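Local structure of antibiotic biosynthesis monooxygenase (Shewanella loihica, 2RIL) at residues A[61-64]-A[65-69]. The protein probably acts as a monooxygenase of the antibiotic biosynthesis type, built on a dimeric alpha-beta barrel fold. Numbering follows the deposited sequence. Where two conformers were deposited one is given.
Sequences IWQS and EADFY
F68 sets the edge of its ring against the face of W62 where strand 56-62 turns into helix 65-79. From the base of the F68 side chain outward, CB lies 3.9 Å from W62 CG and equally near S64 O, and CG stands anti to the backbone N (chi1 174°), which carries the ring past the five-membered half of the indole. CD1 makes the closest approach, 3.5 Å from W62 NE1; CE1 follows further out along the same edge. The two ring planes stand at 80°, a T-shaped pair. The six-membered half of the indole is engaged by the helix backbone instead: F68 CA sits over its face, 4.2 Å from the centroid, in a CH-pi contact. W62 therefore packs on side chain and main chain of one residue at once.

The turn between strand and helix is capped by S64. Its OG, held between backbone N and carbonyl carbon, receives D67 N at 3.0 Å and so occupies an N-H of the first helical turn. S64 O accepts F68 N at 3.1 Å in a nearly straight bond (170°), the first i to i+4 bond of the helix here. D67 folds back beside the cap, its OD2 3.7 Å from Q63 CB.

This strand-to-helix corner belongs to the ferredoxin-like fold of the family. The M33 side chain of helix 19-33 touches those of W62 and F68, Y39 adds a second edge-to-face partner to W62, and V6 and L8 of strand 6-12 lie against W62 and F68 respectively, so the aromatic pair touches both helix 19-33 and strand 6-12, with L93 of strand 92-98 also against F68.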
ATOM      1  N   ILE A  61     -10.635  -2.118   1.605  0.50  7.46           N
ATOM      2  CA  ILE A  61     -11.091  -3.475   1.423  0.50  7.24           C
ATOM      3  C   ILE A  61     -12.527  -3.440   0.901  0.50  7.34           C
ATOM      4  O   ILE A  61     -13.389  -2.703   1.427  0.50  7.45           O
ATOM      5  CB  ILE A  61     -11.066  -4.287   2.714  0.50  7.96           C
ATOM      6  CG1 ILE A  61      -9.778  -4.018   3.485  0.50  8.47           C
ATOM      7  CG2 ILE A  61     -11.246  -5.791   2.377  0.50  8.82           C
ATOM      8  CD1 ILE A  61      -8.621  -4.671   2.879  0.50 10.30           C
ATOM      9  N   TRP A  62     -12.756  -4.208  -0.152  1.00  6.90           N
ATOM     10  CA  TRP A  62     -14.055  -4.336  -0.794  1.00  7.13           C
ATOM     11  C   TRP A  62     -14.478  -5.812  -0.793  1.00  7.09           C
ATOM     12  O   TRP A  62     -13.646  -6.706  -0.904  1.00  7.80           O
ATOM     13  CB  TRP A  62     -13.988  -3.814  -2.232  1.00  8.71           C
ATOM     14  CG  TRP A  62     -13.890  -2.344  -2.307  1.00  8.43           C
ATOM     15  CD1 TRP A  62     -12.770  -1.562  -2.131  1.00  8.41           C
ATOM     16  CD2 TRP A  62     -14.982  -1.445  -2.463  1.00  7.81           C
ATOM     17  NE1 TRP A  62     -13.093  -0.253  -2.201  1.00  9.79           N
ATOM     18  CE2 TRP A  62     -14.447  -0.145  -2.440  1.00  8.73           C
ATOM     19  CE3 TRP A  62     -16.357  -1.619  -2.696  1.00  8.72           C
ATOM     20  CZ2 TRP A  62     -15.237   0.969  -2.620  1.00 10.05           C
ATOM     21  CZ3 TRP A  62     -17.121  -0.508  -2.867  1.00  9.91           C
ATOM     22  CH2 TRP A  62     -16.564   0.763  -2.830  1.00  9.23           C
ATOM     23  N   GLN A  63     -15.779  -6.045  -0.757  1.00  8.42           N
ATOM     24  CA  GLN A  63     -16.273  -7.414  -0.730  1.00  9.37           C
ATOM     25  C   GLN A  63     -15.973  -8.221  -2.000  1.00  9.12           C
ATOM     26  O   GLN A  63     -15.844  -9.445  -1.963  1.00  9.72           O
ATOM     27  CB  GLN A  63     -17.776  -7.360  -0.527  1.00 11.15           C
ATOM     28  CG  GLN A  63     -18.394  -8.729  -0.300  1.00 12.58           C
ATOM     29  CD  GLN A  63     -18.065  -9.251   1.119  1.00 17.76           C
ATOM     30  OE1 GLN A  63     -18.379  -8.575   2.131  1.00 21.91           O
ATOM     31  NE2 GLN A  63     -17.404 -10.420   1.206  1.00 20.71           N
ATOM     32  N   SER A  64     -15.870  -7.533  -3.146  1.00  8.66           N
ATOM     33  CA  SER A  64     -15.574  -8.166  -4.421  1.00  8.39           C
ATOM     34  C   SER A  64     -15.072  -7.176  -5.404  1.00  8.53           C
ATOM     35  O   SER A  64     -15.306  -5.963  -5.254  1.00  8.49           O
ATOM     36  CB  SER A  64     -16.861  -8.797  -4.999  1.00  8.40           C
ATOM     37  OG  SER A  64     -17.834  -7.832  -5.310  1.00  9.74           O
ATOM     38  N   GLU A  65     -14.428  -7.703  -6.445  1.00  9.12           N
ATOM     39  CA  GLU A  65     -14.032  -6.890  -7.588  1.00 10.49           C
ATOM     40  C   GLU A  65     -15.265  -6.207  -8.196  1.00 10.03           C
ATOM     41  O   GLU A  65     -15.208  -5.008  -8.529  1.00  9.42           O
ATOM     42  CB  GLU A  65     -13.374  -7.746  -8.685  1.00 11.77           C
ATOM     43  CG  GLU A  65     -11.982  -8.186  -8.423  1.00 14.25           C
ATOM     44  CD  GLU A  65     -11.416  -9.034  -9.551  1.00 16.72           C
ATOM     45  OE1 GLU A  65     -11.414  -8.563 -10.688  1.00 21.22           O
ATOM     46  OE2 GLU A  65     -10.981 -10.157  -9.285  1.00 26.08           O
ATOM     47  N   ALA A  66     -16.342  -6.964  -8.403  1.00  9.35           N
ATOM     48  CA  ALA A  66     -17.542  -6.403  -9.005  1.00  8.79           C
ATOM     49  C   ALA A  66     -18.032  -5.194  -8.234  1.00  7.85           C
ATOM     50  O   ALA A  66     -18.416  -4.163  -8.813  1.00  9.34           O
ATOM     51  CB  ALA A  66     -18.646  -7.473  -9.059  1.00  9.81           C
ATOM     52  N   ASP A  67     -18.096  -5.320  -6.902  1.00  9.17           N
ATOM     53  CA  ASP A  67     -18.547  -4.190  -6.096  1.00  8.75           C
ATOM     54  C   ASP A  67     -17.676  -2.971  -6.246  1.00  8.79           C
ATOM     55  O   ASP A  67     -18.162  -1.818  -6.403  1.00 10.11           O
ATOM     56  CB  ASP A  67     -18.718  -4.563  -4.642  1.00  9.55           C
ATOM     57  CG  ASP A  67     -19.871  -5.490  -4.391  1.00 12.18           C
ATOM     58  OD1 ASP A  67     -20.759  -5.550  -5.224  1.00 14.75           O
ATOM     59  OD2 ASP A  67     -19.955  -6.136  -3.306  1.00 16.52           O
ATOM     60  N   PHE A  68     -16.373  -3.180  -6.197  1.00  9.01           N
ATOM     61  CA  PHE A  68     -15.500  -2.045  -6.419  1.00  8.73           C
ATOM     62  C   PHE A  68     -15.673  -1.374  -7.789  1.00  9.67           C
ATOM     63  O   PHE A  68     -15.776  -0.138  -7.871  1.00  9.93           O
ATOM     64  CB  PHE A  68     -14.021  -2.464  -6.253  1.00  8.79           C
ATOM     65  CG  PHE A  68     -13.091  -1.358  -6.612  1.00  9.50           C
ATOM     66  CD1 PHE A  68     -12.838  -0.351  -5.711  1.00 10.95           C
ATOM     67  CD2 PHE A  68     -12.572  -1.278  -7.884  1.00 10.53           C
ATOM     68  CE1 PHE A  68     -12.061   0.741  -6.080  1.00 11.84           C
ATOM     69  CE2 PHE A  68     -11.776  -0.186  -8.252  1.00 11.50           C
ATOM     70  CZ  PHE A  68     -11.537   0.812  -7.342  1.00 12.73           C
ATOM     71  N   TYR A  69     -15.705  -2.182  -8.855  1.00 10.06           N
ATOM     72  CA  TYR A  69     -15.805  -1.631 -10.209  1.00 11.57           C
ATOM     73  C   TYR A  69     -17.111  -0.880 -10.412  1.00 11.95           C
ATOM     74  O   TYR A  69     -17.127   0.160 -11.053  1.00 12.65           O
ATOM     75  CB  TYR A  69     -15.655  -2.699 -11.282  1.00 13.33           C
ATOM     76  CG  TYR A  69     -14.371  -3.440 -11.319  1.00 16.48           C
ATOM     77  CD1 TYR A  69     -13.175  -2.793 -11.298  1.00 15.77           C
ATOM     78  CD2 TYR A  69     -14.382  -4.821 -11.505  1.00 17.01           C
ATOM     79  CE1 TYR A  69     -11.953  -3.543 -11.329  1.00 16.52           C
ATOM     80  CE2 TYR A  69     -13.223  -5.530 -11.581  1.00 20.00           C
ATOM     81  CZ  TYR A  69     -12.017  -4.882 -11.502  1.00 16.06           C
ATOM     82  OH  TYR A  69     -10.893  -5.683 -11.593  1.00 20.15           O
TER